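Local atomic coordinates of regulatory protein AsnC (Escherichia coli, PDB entry 2CG4), a protein that binds DNA to activate asnA transcription, regulates transcription of its own gene, and represses gidA expression at a post-transcriptional level. Residues A[87-92]-A[128-133]; A[12-17]-A[50-55]; A[59-64]-A[110-115]; A[27-32]-A[37-42]; A[16-21]-A[147-152]. The protein carries 1 engineered substitution. All blocks are in the same frame, centred on the assembly; numbering follows the deposited sequence.

Interaction 1: residues A[87-92]-A[128-133]. With ASN (asparagine), chain C.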
# COMPACT_ATOMS: atom_id res chain seq x y z
N ALA A 87 -1.57 27.53 1.68
CA ALA A 87 -1.14 28.93 1.62
C ALA A 87 0.35 29.09 1.27
O ALA A 87 0.73 29.99 0.53
CB ALA A 87 -1.45 29.62 2.92
N LYS A 88 1.19 28.21 1.82
CA LYS A 88 2.61 28.16 1.45
C LYS A 88 2.84 27.67 0.02
O LYS A 88 3.75 28.15 -0.67
CB LYS A 88 3.39 27.26 2.41
CG LYS A 88 3.00 27.36 3.86
CD LYS A 88 4.09 28.00 4.69
CE LYS A 88 3.63 28.14 6.14
NZ LYS A 88 4.12 27.03 6.99
N LEU A 89 2.06 26.69 -0.42
CA LEU A 89 2.27 26.10 -1.74
C LEU A 89 1.94 27.13 -2.80
O LEU A 89 2.63 27.22 -3.81
CB LEU A 89 1.42 24.85 -1.95
CG LEU A 89 1.91 23.56 -1.28
CD1 LEU A 89 0.78 22.56 -1.22
CD2 LEU A 89 3.14 22.97 -1.99
N GLU A 90 0.88 27.90 -2.56
CA GLU A 90 0.31 28.76 -3.59
C GLU A 90 1.27 29.89 -3.98
O GLU A 90 1.22 30.40 -5.09
CB GLU A 90 -1.08 29.28 -3.17
CG GLU A 90 -1.18 30.79 -2.95
CD GLU A 90 -1.46 31.58 -4.21
OE1 GLU A 90 -2.24 31.10 -5.07
OE2 GLU A 90 -0.91 32.68 -4.35
N SER A 91 2.15 30.26 -3.06
CA SER A 91 3.21 31.22 -3.35
C SER A 91 4.23 30.73 -4.39
O SER A 91 5.08 31.51 -4.84
CB SER A 91 3.94 31.62 -2.06
OG SER A 91 3.02 31.81 -1.00
N LEU A 92 4.15 29.47 -4.78
CA LEU A 92 5.14 28.88 -5.67
C LEU A 92 4.64 28.83 -7.10
O LEU A 92 3.56 28.33 -7.37
CB LEU A 92 5.54 27.48 -5.20
CG LEU A 92 6.08 27.38 -3.76
CD1 LEU A 92 6.18 25.93 -3.30
CD2 LEU A 92 7.41 28.10 -3.63
N GLN A 128 9.38 20.84 0.26
CA GLN A 128 9.66 19.96 1.39
C GLN A 128 10.07 20.74 2.64
O GLN A 128 10.10 20.20 3.76
CB GLN A 128 10.80 19.03 1.00
CG GLN A 128 10.66 17.62 1.48
CD GLN A 128 11.04 16.61 0.41
OE1 GLN A 128 10.21 15.82 -0.02
NE2 GLN A 128 12.29 16.64 -0.03
N THR A 129 10.43 22.01 2.43
CA THR A 129 10.77 22.89 3.54
C THR A 129 9.50 23.38 4.20
O THR A 129 9.54 23.85 5.33
CB THR A 129 11.65 24.09 3.10
OG1 THR A 129 11.07 24.72 1.94
CG2 THR A 129 13.06 23.64 2.76
N ILE A 130 8.36 23.28 3.50
CA ILE A 130 7.07 23.62 4.10
C ILE A 130 6.82 22.71 5.30
O ILE A 130 6.71 21.48 5.17
CB ILE A 130 5.91 23.49 3.09
CG1 ILE A 130 5.93 24.65 2.08
CG2 ILE A 130 4.57 23.46 3.82
CD1 ILE A 130 5.04 24.41 0.88
N ASP A 131 6.70 23.34 6.46
CA ASP A 131 6.92 22.69 7.74
C ASP A 131 5.82 21.70 8.13
O ASP A 131 6.08 20.74 8.85
CB ASP A 131 7.11 23.76 8.82
CG ASP A 131 6.76 23.26 10.19
OD1 ASP A 131 7.64 22.63 10.83
OD2 ASP A 131 5.61 23.48 10.63
N GLU A 132 4.60 21.94 7.65
CA GLU A 132 3.46 21.02 7.83
C GLU A 132 3.57 19.68 7.06
O GLU A 132 2.74 18.80 7.23
CB GLU A 132 2.14 21.69 7.39
CG GLU A 132 1.71 22.89 8.23
CD GLU A 132 2.22 24.21 7.68
OE1 GLU A 132 1.64 25.26 8.01
OE2 GLU A 132 3.20 24.18 6.90
N ILE A 133 4.59 19.55 6.22
CA ILE A 133 4.64 18.44 5.28
C ILE A 133 5.49 17.30 5.85
O ILE A 133 6.64 17.51 6.26
CB ILE A 133 5.18 18.90 3.90
CG1 ILE A 133 4.05 19.54 3.09
CG2 ILE A 133 5.78 17.75 3.13
CD1 ILE A 133 4.53 20.41 1.94
N ASN C . 9.60 10.50 -2.17
CA ASN C . 9.63 11.95 -2.52
C ASN C . 8.70 12.29 -3.65
O ASN C . 8.61 11.57 -4.65
CB ASN C . 11.04 12.41 -2.85
CG ASN C . 11.94 12.38 -1.65
OD1 ASN C . 11.66 13.01 -0.63
ND2 ASN C . 13.02 11.63 -1.75
OXT ASN C . 8.01 13.30 -3.56
O HOH W 1 7.04 26.65 6.81

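Interaction 2: residues A[12-17]-A[50-55]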
# COMPACT_ATOMS: atom_id res chain seq x y z
N GLY A 12 -23.51 26.41 -28.86
CA GLY A 12 -22.99 26.65 -30.19
C GLY A 12 -21.95 27.76 -30.20
O GLY A 12 -20.92 27.66 -30.87
N ILE A 13 -22.22 28.81 -29.44
CA ILE A 13 -21.29 29.92 -29.30
C ILE A 13 -20.01 29.47 -28.61
O ILE A 13 -18.91 29.82 -29.05
CB ILE A 13 -21.92 31.08 -28.51
CG1 ILE A 13 -22.96 31.80 -29.37
CG2 ILE A 13 -20.85 32.05 -28.04
CD1 ILE A 13 -23.89 32.69 -28.59
N LEU A 14 -20.15 28.68 -27.55
CA LEU A 14 -19.02 28.22 -26.75
C LEU A 14 -18.09 27.31 -27.54
O LEU A 14 -16.88 27.50 -27.54
CB LEU A 14 -19.49 27.53 -25.47
CG LEU A 14 -19.93 28.43 -24.32
CD1 LEU A 14 -20.09 27.63 -23.04
CD2 LEU A 14 -18.97 29.59 -24.11
N GLU A 15 -18.65 26.32 -28.23
CA GLU A 15 -17.86 25.49 -29.14
C GLU A 15 -17.06 26.33 -30.14
O GLU A 15 -15.84 26.17 -30.27
CB GLU A 15 -18.75 24.50 -29.88
CG GLU A 15 -18.00 23.28 -30.38
CD GLU A 15 -18.71 22.58 -31.52
OE1 GLU A 15 -18.02 21.95 -32.36
OE2 GLU A 15 -19.96 22.65 -31.59
N ALA A 16 -17.74 27.23 -30.83
CA ALA A 16 -17.10 28.18 -31.73
C ALA A 16 -15.93 28.95 -31.09
O ALA A 16 -14.83 28.96 -31.64
CB ALA A 16 -18.11 29.14 -32.30
N LEU A 17 -16.17 29.61 -29.95
CA LEU A 17 -15.19 30.54 -29.38
C LEU A 17 -14.17 29.81 -28.52
O LEU A 17 -13.19 30.41 -28.03
CB LEU A 17 -15.88 31.62 -28.53
CG LEU A 17 -16.84 32.62 -29.18
CD1 LEU A 17 -17.49 33.48 -28.11
CD2 LEU A 17 -16.12 33.50 -30.21
N GLY A 50 -19.99 33.77 -15.11
CA GLY A 50 -18.70 33.20 -14.72
C GLY A 50 -18.35 31.97 -15.53
O GLY A 50 -17.34 31.31 -15.25
N ILE A 51 -19.17 31.67 -16.54
CA ILE A 51 -18.95 30.53 -17.42
C ILE A 51 -17.74 30.76 -18.32
O ILE A 51 -16.80 29.95 -18.36
CB ILE A 51 -20.19 30.25 -18.30
CG1 ILE A 51 -21.28 29.52 -17.51
CG2 ILE A 51 -19.82 29.43 -19.52
CD1 ILE A 51 -22.69 29.81 -17.98
N ILE A 52 -17.79 31.87 -19.06
CA ILE A 52 -16.65 32.35 -19.83
C ILE A 52 -15.76 33.19 -18.92
O ILE A 52 -16.20 34.22 -18.41
CB ILE A 52 -17.13 33.20 -21.03
CG1 ILE A 52 -17.98 32.34 -21.98
CG2 ILE A 52 -15.95 33.85 -21.76
CD1 ILE A 52 -18.31 33.01 -23.30
N THR A 53 -14.51 32.75 -18.73
CA THR A 53 -13.61 33.35 -17.74
C THR A 53 -12.63 34.34 -18.35
O THR A 53 -11.98 35.11 -17.63
CB THR A 53 -12.80 32.28 -16.96
OG1 THR A 53 -12.00 31.51 -17.86
CG2 THR A 53 -13.73 31.35 -16.16
N GLY A 54 -12.51 34.33 -19.67
CA GLY A 54 -11.52 35.15 -20.36
C GLY A 54 -11.26 34.65 -21.77
O GLY A 54 -11.61 33.52 -22.11
N ALA A 55 -10.64 35.50 -22.58
CA ALA A 55 -10.00 35.07 -23.82
C ALA A 55 -8.50 35.20 -23.68
O ALA A 55 -8.00 36.25 -23.26
CB ALA A 55 -10.50 35.88 -25.01

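Interaction 3: residues A[59-64]-A[110-115]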
# COMPACT_ATOMS: atom_id res chain seq x y z
N VAL A 59 -0.65 28.31 -24.62
CA VAL A 59 0.79 28.15 -24.77
C VAL A 59 1.13 26.66 -24.60
O VAL A 59 0.33 25.89 -24.08
CB VAL A 59 1.52 29.02 -23.72
CG1 VAL A 59 2.61 28.25 -23.02
CG2 VAL A 59 2.06 30.29 -24.37
N SER A 60 2.30 26.25 -25.07
CA SER A 60 2.73 24.86 -24.89
C SER A 60 3.99 24.78 -24.05
O SER A 60 5.07 25.13 -24.53
CB SER A 60 2.97 24.17 -26.24
OG SER A 60 3.83 23.05 -26.08
N PRO A 61 3.87 24.29 -22.80
CA PRO A 61 4.95 24.37 -21.83
C PRO A 61 6.15 23.56 -22.28
O PRO A 61 7.29 23.92 -21.99
CB PRO A 61 4.34 23.73 -20.57
CG PRO A 61 2.87 23.78 -20.78
CD PRO A 61 2.67 23.63 -22.25
N LYS A 62 5.88 22.46 -22.99
CA LYS A 62 6.90 21.55 -23.49
C LYS A 62 7.82 22.23 -24.50
O LYS A 62 9.05 22.09 -24.44
CB LYS A 62 6.21 20.33 -24.11
CG LYS A 62 7.07 19.46 -24.99
CD LYS A 62 6.19 18.68 -25.96
CE LYS A 62 6.96 17.59 -26.71
NZ LYS A 62 6.06 16.55 -27.30
N GLN A 63 7.22 22.98 -25.43
CA GLN A 63 7.97 23.73 -26.43
C GLN A 63 8.64 24.96 -25.82
O GLN A 63 9.44 25.63 -26.47
CB GLN A 63 7.07 24.12 -27.60
CG GLN A 63 7.47 23.47 -28.91
CD GLN A 63 6.87 22.09 -29.09
OE1 GLN A 63 5.75 21.95 -29.58
NE2 GLN A 63 7.62 21.07 -28.70
N LEU A 64 8.31 25.23 -24.55
CA LEU A 64 9.04 26.21 -23.76
C LEU A 64 10.10 25.55 -22.88
O LEU A 64 10.77 26.21 -22.08
CB LEU A 64 8.07 27.03 -22.90
CG LEU A 64 7.28 28.10 -23.66
CD1 LEU A 64 6.08 28.58 -22.85
CD2 LEU A 64 8.18 29.27 -24.04
N LYS A 110 -0.03 19.66 -9.17
CA LYS A 110 0.83 19.58 -10.34
C LYS A 110 1.95 20.60 -10.22
O LYS A 110 1.69 21.76 -9.91
CB LYS A 110 0.04 19.87 -11.60
CG LYS A 110 0.46 19.04 -12.78
CD LYS A 110 -0.08 19.65 -14.04
CE LYS A 110 0.03 18.67 -15.21
NZ LYS A 110 -0.68 19.23 -16.40
N VAL A 111 3.19 20.16 -10.44
CA VAL A 111 4.26 21.11 -10.67
C VAL A 111 4.92 20.90 -12.02
O VAL A 111 5.11 19.77 -12.47
CB VAL A 111 5.28 21.16 -9.49
CG1 VAL A 111 4.73 20.45 -8.27
CG2 VAL A 111 6.64 20.63 -9.89
N MET A 112 5.23 22.02 -12.67
CA MET A 112 5.79 22.04 -14.01
C MET A 112 7.22 22.54 -13.94
O MET A 112 7.47 23.67 -13.50
CB MET A 112 4.97 22.99 -14.89
CG MET A 112 3.57 22.49 -15.19
SD MET A 112 3.62 20.97 -16.15
CE MET A 112 4.28 21.55 -17.70
N CYS A 113 8.16 21.70 -14.36
CA CYS A 113 9.59 22.03 -14.23
C CYS A 113 10.35 21.83 -15.54
O CYS A 113 9.90 21.10 -16.42
CB CYS A 113 10.23 21.19 -13.12
SG CYS A 113 9.96 21.87 -11.47
N ARG A 114 11.50 22.47 -15.65
CA ARG A 114 12.32 22.36 -16.86
C ARG A 114 13.16 21.08 -16.92
O ARG A 114 13.29 20.48 -18.00
CB ARG A 114 13.21 23.58 -17.01
CG ARG A 114 12.52 24.75 -17.69
CD ARG A 114 13.38 26.00 -17.63
NE ARG A 114 12.57 27.20 -17.49
CZ ARG A 114 11.86 27.73 -18.48
NH1 ARG A 114 11.88 27.16 -19.69
NH2 ARG A 114 11.14 28.83 -18.28
N SER A 115 13.71 20.67 -15.79
CA SER A 115 14.57 19.48 -15.74
C SER A 115 14.43 18.75 -14.41
O SER A 115 13.89 19.30 -13.46
CB SER A 115 16.03 19.88 -15.95
OG SER A 115 16.49 20.66 -14.85

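Interaction 4: residues A[27-32]-A[37-42]. Engineered in segment 37-42: Glu37 (natural residue Gly).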
# COMPACT_ATOMS: atom_id res chain seq x y z
N GLU A 27 -20.20 36.19 -38.03
CA GLU A 27 -20.16 34.89 -38.70
C GLU A 27 -21.02 33.85 -37.98
O GLU A 27 -21.58 32.95 -38.60
CB GLU A 27 -18.71 34.39 -38.82
CG GLU A 27 -18.53 33.20 -39.76
CD GLU A 27 -17.76 32.06 -39.12
OE1 GLU A 27 -18.36 31.31 -38.31
OE2 GLU A 27 -16.55 31.91 -39.41
N LEU A 28 -21.10 33.98 -36.66
CA LEU A 28 -21.91 33.07 -35.85
C LEU A 28 -23.40 33.40 -35.98
O LEU A 28 -24.26 32.50 -35.95
CB LEU A 28 -21.46 33.11 -34.39
CG LEU A 28 -19.99 32.77 -34.13
CD1 LEU A 28 -19.54 33.22 -32.74
CD2 LEU A 28 -19.73 31.28 -34.33
N ALA A 29 -23.70 34.68 -36.12
CA ALA A 29 -25.05 35.14 -36.45
C ALA A 29 -25.58 34.49 -37.72
O ALA A 29 -26.66 33.90 -37.73
CB ALA A 29 -25.08 36.66 -36.57
N LYS A 30 -24.80 34.59 -38.79
CA LYS A 30 -25.10 33.89 -40.04
C LYS A 30 -25.29 32.40 -39.81
O LYS A 30 -26.15 31.77 -40.43
CB LYS A 30 -23.99 34.13 -41.07
CG LYS A 30 -24.35 33.72 -42.49
CD LYS A 30 -25.14 34.82 -43.20
CE LYS A 30 -25.97 34.25 -44.35
NZ LYS A 30 -26.93 35.26 -44.87
N GLN A 31 -24.49 31.83 -38.91
CA GLN A 31 -24.42 30.38 -38.74
C GLN A 31 -25.59 29.82 -37.92
O GLN A 31 -26.10 28.74 -38.21
CB GLN A 31 -23.09 29.98 -38.10
CG GLN A 31 -22.59 28.61 -38.53
CD GLN A 31 -21.92 27.86 -37.40
OE1 GLN A 31 -20.75 28.07 -37.10
NE2 GLN A 31 -22.68 26.96 -36.76
N PHE A 32 -26.01 30.56 -36.90
CA PHE A 32 -27.09 30.10 -36.03
C PHE A 32 -28.44 30.75 -36.36
O PHE A 32 -29.45 30.45 -35.73
CB PHE A 32 -26.73 30.34 -34.56
CG PHE A 32 -25.46 29.65 -34.13
CD1 PHE A 32 -24.38 30.38 -33.66
CD2 PHE A 32 -25.35 28.27 -34.20
CE1 PHE A 32 -23.21 29.76 -33.27
CE2 PHE A 32 -24.18 27.63 -33.82
CZ PHE A 32 -23.11 28.38 -33.35
N GLU A 37 -26.21 40.74 -32.54
CA GLU A 37 -26.40 41.47 -31.29
C GLU A 37 -26.77 40.56 -30.12
O GLU A 37 -26.40 40.83 -28.97
CB GLU A 37 -27.45 42.57 -31.46
CG GLU A 37 -26.95 43.85 -32.14
CD GLU A 37 -27.10 43.81 -33.65
OE1 GLU A 37 -27.85 42.94 -34.16
OE2 GLU A 37 -26.48 44.64 -34.33
N THR A 38 -27.51 39.49 -30.41
CA THR A 38 -27.84 38.50 -29.38
C THR A 38 -26.60 37.70 -29.00
O THR A 38 -26.32 37.49 -27.82
CB THR A 38 -28.98 37.54 -29.83
OG1 THR A 38 -28.78 37.15 -31.19
CG2 THR A 38 -30.33 38.22 -29.69
N ILE A 39 -25.86 37.26 -30.02
CA ILE A 39 -24.53 36.69 -29.84
C ILE A 39 -23.64 37.53 -28.93
O ILE A 39 -22.99 37.00 -28.02
CB ILE A 39 -23.84 36.49 -31.20
CG1 ILE A 39 -24.40 35.23 -31.87
CG2 ILE A 39 -22.34 36.39 -31.02
CD1 ILE A 39 -24.12 35.17 -33.33
N HIS A 40 -23.59 38.83 -29.16
CA HIS A 40 -22.85 39.70 -28.26
C HIS A 40 -23.36 39.56 -26.82
O HIS A 40 -22.58 39.58 -25.87
CB HIS A 40 -22.93 41.15 -28.74
CG HIS A 40 -22.09 42.09 -27.94
ND1 HIS A 40 -20.91 42.62 -28.42
CD2 HIS A 40 -22.25 42.60 -26.69
CE1 HIS A 40 -20.38 43.41 -27.50
NE2 HIS A 40 -21.17 43.42 -26.44
N VAL A 41 -24.68 39.42 -26.68
CA VAL A 41 -25.33 39.51 -25.38
C VAL A 41 -25.28 38.17 -24.65
O VAL A 41 -25.01 38.11 -23.45
CB VAL A 41 -26.78 40.05 -25.50
CG1 VAL A 41 -27.67 39.53 -24.38
CG2 VAL A 41 -26.78 41.58 -25.51
N ARG A 42 -25.52 37.09 -25.39
CA ARG A 42 -25.30 35.74 -24.89
C ARG A 42 -23.91 35.58 -24.26
O ARG A 42 -23.79 35.16 -23.11
CB ARG A 42 -25.47 34.72 -26.02
CG ARG A 42 -26.85 34.73 -26.66
CD ARG A 42 -27.94 34.79 -25.60
NE ARG A 42 -29.18 34.18 -26.06
CZ ARG A 42 -29.51 32.90 -25.89
NH1 ARG A 42 -28.67 32.08 -25.27
NH2 ARG A 42 -30.66 32.44 -26.35

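Interaction 5: residues A[16-21]-A[147-152]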
# COMPACT_ATOMS: atom_id res chain seq x y z
N ALA A 16 -17.74 27.23 -30.83
CA ALA A 16 -17.10 28.18 -31.73
C ALA A 16 -15.93 28.95 -31.09
O ALA A 16 -14.83 28.96 -31.64
CB ALA A 16 -18.11 29.14 -32.30
N LEU A 17 -16.17 29.61 -29.95
CA LEU A 17 -15.19 30.54 -29.38
C LEU A 17 -14.17 29.81 -28.52
O LEU A 17 -13.19 30.41 -28.03
CB LEU A 17 -15.88 31.62 -28.53
CG LEU A 17 -16.84 32.62 -29.18
CD1 LEU A 17 -17.49 33.48 -28.11
CD2 LEU A 17 -16.12 33.50 -30.21
N MET A 18 -14.39 28.52 -28.31
CA MET A 18 -13.46 27.72 -27.55
C MET A 18 -12.35 27.23 -28.47
O MET A 18 -11.22 27.00 -28.02
CB MET A 18 -14.18 26.57 -26.84
CG MET A 18 -14.53 26.89 -25.39
SD MET A 18 -15.52 25.63 -24.55
CE MET A 18 -15.60 24.35 -25.81
N GLY A 19 -12.68 27.08 -29.75
CA GLY A 19 -11.71 26.71 -30.78
C GLY A 19 -10.97 27.91 -31.36
O GLY A 19 -9.82 27.79 -31.78
N ASN A 20 -11.63 29.07 -31.37
CA ASN A 20 -11.00 30.31 -31.79
C ASN A 20 -11.73 31.52 -31.21
O ASN A 20 -12.89 31.77 -31.56
CB ASN A 20 -10.94 30.40 -33.32
CG ASN A 20 -10.05 31.55 -33.83
OD1 ASN A 20 -9.71 32.48 -33.09
ND2 ASN A 20 -9.68 31.48 -35.09
N ALA A 21 -11.06 32.24 -30.32
CA ALA A 21 -11.65 33.41 -29.67
C ALA A 21 -12.00 34.51 -30.67
O ALA A 21 -12.79 35.40 -30.35
CB ALA A 21 -10.70 33.95 -28.60
N MET A 147 -4.52 15.95 -23.85
CA MET A 147 -4.85 17.14 -23.10
C MET A 147 -5.89 17.96 -23.86
O MET A 147 -5.63 18.46 -24.95
CB MET A 147 -3.61 17.97 -22.77
CG MET A 147 -2.97 17.57 -21.43
SD MET A 147 -3.22 18.77 -20.10
CE MET A 147 -4.75 19.55 -20.60
N ARG A 148 -7.07 18.06 -23.26
CA ARG A 148 -8.14 18.83 -23.85
C ARG A 148 -9.08 19.33 -22.76
O ARG A 148 -8.67 19.53 -21.61
CB ARG A 148 -8.91 17.96 -24.85
CG ARG A 148 -9.50 16.70 -24.24
CD ARG A 148 -9.87 15.69 -25.30
NE ARG A 148 -10.33 14.44 -24.72
CZ ARG A 148 -10.37 13.28 -25.38
NH1 ARG A 148 -9.97 13.23 -26.64
NH2 ARG A 148 -10.81 12.16 -24.79
N THR A 149 -10.34 19.50 -23.14
CA THR A 149 -11.26 20.39 -22.48
C THR A 149 -12.57 19.62 -22.29
O THR A 149 -12.84 18.68 -23.03
CB THR A 149 -11.48 21.64 -23.37
OG1 THR A 149 -11.31 22.84 -22.59
CG2 THR A 149 -12.84 21.63 -24.03
N ILE A 150 -13.37 20.00 -21.29
CA ILE A 150 -14.79 19.63 -21.32
C ILE A 150 -15.45 20.08 -22.62
O ILE A 150 -15.15 21.15 -23.13
CB ILE A 150 -15.58 20.24 -20.13
CG1 ILE A 150 -15.55 21.77 -20.18
CG2 ILE A 150 -15.04 19.71 -18.80
CD1 ILE A 150 -16.57 22.42 -19.29
N LYS A 151 -16.33 19.24 -23.16
CA LYS A 151 -17.06 19.60 -24.37
C LYS A 151 -18.53 19.93 -24.04
O LYS A 151 -19.39 19.05 -24.06
CB LYS A 151 -16.96 18.47 -25.40
N PRO A 152 -18.82 21.21 -23.74
CA PRO A 152 -20.02 21.62 -23.01
C PRO A 152 -21.32 21.17 -23.70
O PRO A 152 -21.52 21.45 -24.89
CB PRO A 152 -19.93 23.15 -22.99
CG PRO A 152 -18.98 23.50 -24.10
CD PRO A 152 -18.00 22.38 -24.13

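Interaction 1: residues A[87-92]-A[128-133]
Lys88 and Leu89, on helix 82-90, meet Ile130 and Glu132 in the turn that leads into strand 133-147. This is the helical side of the ferredoxin-like ligand-binding domain, whose two helices pack on one antiparallel sheet. The tight part is apolar and inside. Ile130 pushes its CD1 methyl into the angle between two neighbouring helix residues, 3.6 Å from Lys88 CB and 3.7 Å from Leu89 CD2. Leu89 and Ile130 cross at about a right angle, and Leu89 also rests on Ile107 and Ile109 of the sheet.

The outer side is polar and looser. Lys88 starts over Ile130 with its aliphatic base, then bends at chi2 (-111°) and chi4 (97°) to bring its ammonium to the Glu132 carboxylate. The salt bridge runs from Lys88 NZ to Glu132 OE2, 3.0 Å away and approached on the syn side, 18° out of the carboxylate plane; the second contact, to OE1, is weak. Ser84 OG, one turn earlier in the helix, bonds to OE1, so the carboxylate has two partners from the same helix. A water takes a further bond from Lys88 NZ at 3.0 Å and a weak one from the backbone N of Asp131.

Interaction 2: residues A[12-17]-A[50-55]
Leu14 sits on helix 8-19 like a fork, one prong for each of two successive isoleucines. Its CD1 methyl meets the CG2 branch of Ile51 at 4.0 Å, while CD2 presses on Ile52, 3.6 Å from its CD1 methyl. The two encounters differ in attitude. Leu14 and Ile51 cross at about a right angle, and one methyl of each touches. Against Ile52 the leucine is only slanted, and CD2 lies along the CG1–CD1 arm and covers both of its carbons.

The isoleucines offer different branches although their first torsions are alike. In Ile51 the short CG2 branch, set beside the carbonyl carbon, faces the helix. In Ile52 the longer arm does the work: chi2 is extended at -171°, which carries CD1 out to Leu14. All three residues are buried, and the contact is wholly apolar.

Just before the pair, Gly50, directly after helix 36-49, takes a positive phi of 92°, and the chain turns there into strand 52-59. Ile52 keeps a backbone hydrogen bond with Met46 of that helix and packs on its side chain. Ile57 of a neighbouring subunit touches both Leu14 and Ile52. Beyond, Gly54 and Ala55 pair antiparallel with a strand of that subunit, so helix 8-19 of the helix-turn-helix domain backs onto a sheet that crosses the interface.

Interaction 3: residues A[59-64]-A[110-115]
Bends at chi2 (-64°) and chi3 (-68°) fold the Met112 side chain so that its terminal methyl, rather than its sulfur, is the part that meets Pro61. Met112 CE lies 3.6 Å from Pro61 CB and 4.1 Å from Pro61 CG, at the CB–CG edge of the pyrrolidine ring, approached obliquely. Arg114, two residues on, reaches the same loop differently: its chain is extended at chi2 and turns at chi3, presenting NH1 to the backbone carbonyl of Leu64. Leu64 O sits at the edge of the guanidinium and near its plane, 2.8 Å from Arg114 NH1, yet the N-H...O angle is only 117° and the bond is weak.

The contact joins the loop between strands 52-59 and 68-76, which links the DNA-binding part to the ligand-binding domain, to the end of strand 107-113. Tyr66 packs on both Pro61 and Met112 and makes a cation-pi contact with Arg114. Leu64 also packs on Ile150 of a neighbouring subunit.

One methyl and one weak hydrogen bond, far from straight, tie the link to the sheet. Since the acceptor is the Leu64 carbonyl, the bond reads the path of the loop's backbone and not a side chain, and its poor angle makes it a minor tie.

Interaction 4: residues A[27-32]-A[37-42]
The flat group beside the meeting of Leu28 and Ala29 with Ile39 is the Phe32 ring. Gln31 CD stands 4.2 Å above one of its faces, offset toward the rim. At the edge, Phe32 CZ comes within 3.4 Å of Gly12 O on helix 8-19, and the ring also packs on Leu9 of that helix, while it only skirts the contact with Ile39. Helices 25-32 and 36-49 make up the predicted helix-turn-helix motif, with helix 8-19 packed against it. Segments 27-32 and 37-42 lie on its two successive helices, and the second would, as in other members of this fold, be the probable DNA-recognition helix.

Across the pair the work falls to a single side chain. Ile39 points at helix 25-32 and extends its long arm (chi2 162°), so that CD1 comes between the CB atoms of Leu28 and Ala29. The closest CA atoms across the pair are those of Ala29 and Ile39, 6.8 Å apart.

The polar groups point elsewhere. Arg42 forms salt bridges with Asp7 and Asp10, which tie the second helix to the start of the domain, and Thr38 OG1 bonds to Ser35 O in the turn. Glu37 is an engineered residue and lies on the exposed surface. The apolar contact itself comes down to Ile39 CD1, 3.5 Å from Leu28 CB and 3.7 Å from Ala29 CB.

Interaction 5: residues A[16-21]-A[147-152]
Met18 brings its SD–CE end up to the CG–CD edge of Pro152, the last residue of the chain, the two side chains meeting end on. Here the C-terminal tail, having left the sheet of the ligand-binding domain after strand 133-147, returns to helix 8-19, the first helix of the helix-turn-helix domain. The methyl does most of the touching: Met18 CE is 3.5 Å from Pro152 CD and 3.9 Å from Pro152 CG, while Met18 SD stays at 4.1 Å from Pro152 CG.

The torsions explain the reach. Met18 is extended at chi2 (174°), which carries the sulfur away from the helix, but chi3 is 5°, so CE eclipses CB in a setting that is probably strained, or loosely defined at this resolution, and that turns the methyl in against the tail. Pro152 also lies close to Leu14, one turn earlier on the same helix, so the proline sits over two successive turns.

Farther up the tail the chain belongs more to a neighbouring subunit. Met147 pairs antiparallel with a strand there, Arg148 forms a salt bridge with Glu90 of that subunit, and Ile150 packs on its Tyr66. A magnesium ion lies about 7 Å from the side chain of Thr149. On the helix side Thr149 gives only a loose contact, with its CG2 methyl 4.3 Å from Met18 CE.

How the interactions relate
Interactions 2 and 4 are the buried ones: purely apolar, they join the three helices and the following strand of the DNA-binding domain, and they touch each other where Ala16 packs on Leu28. Interaction 5 shares helix 8-19 with interaction 2, their centres about 8 Å apart, but is only partly buried and brings in the chain's end. Interaction 3 lies at the surface, where the linking loop meets the ligand-binding sheet through one apolar contact and one weak hydrogen bond. Interaction 1, about 46 Å from interaction 4 between centres, stays within the ligand-binding domain and alone carries a salt bridge across its segments. All but interaction 4 adjoin a neighbouring subunit.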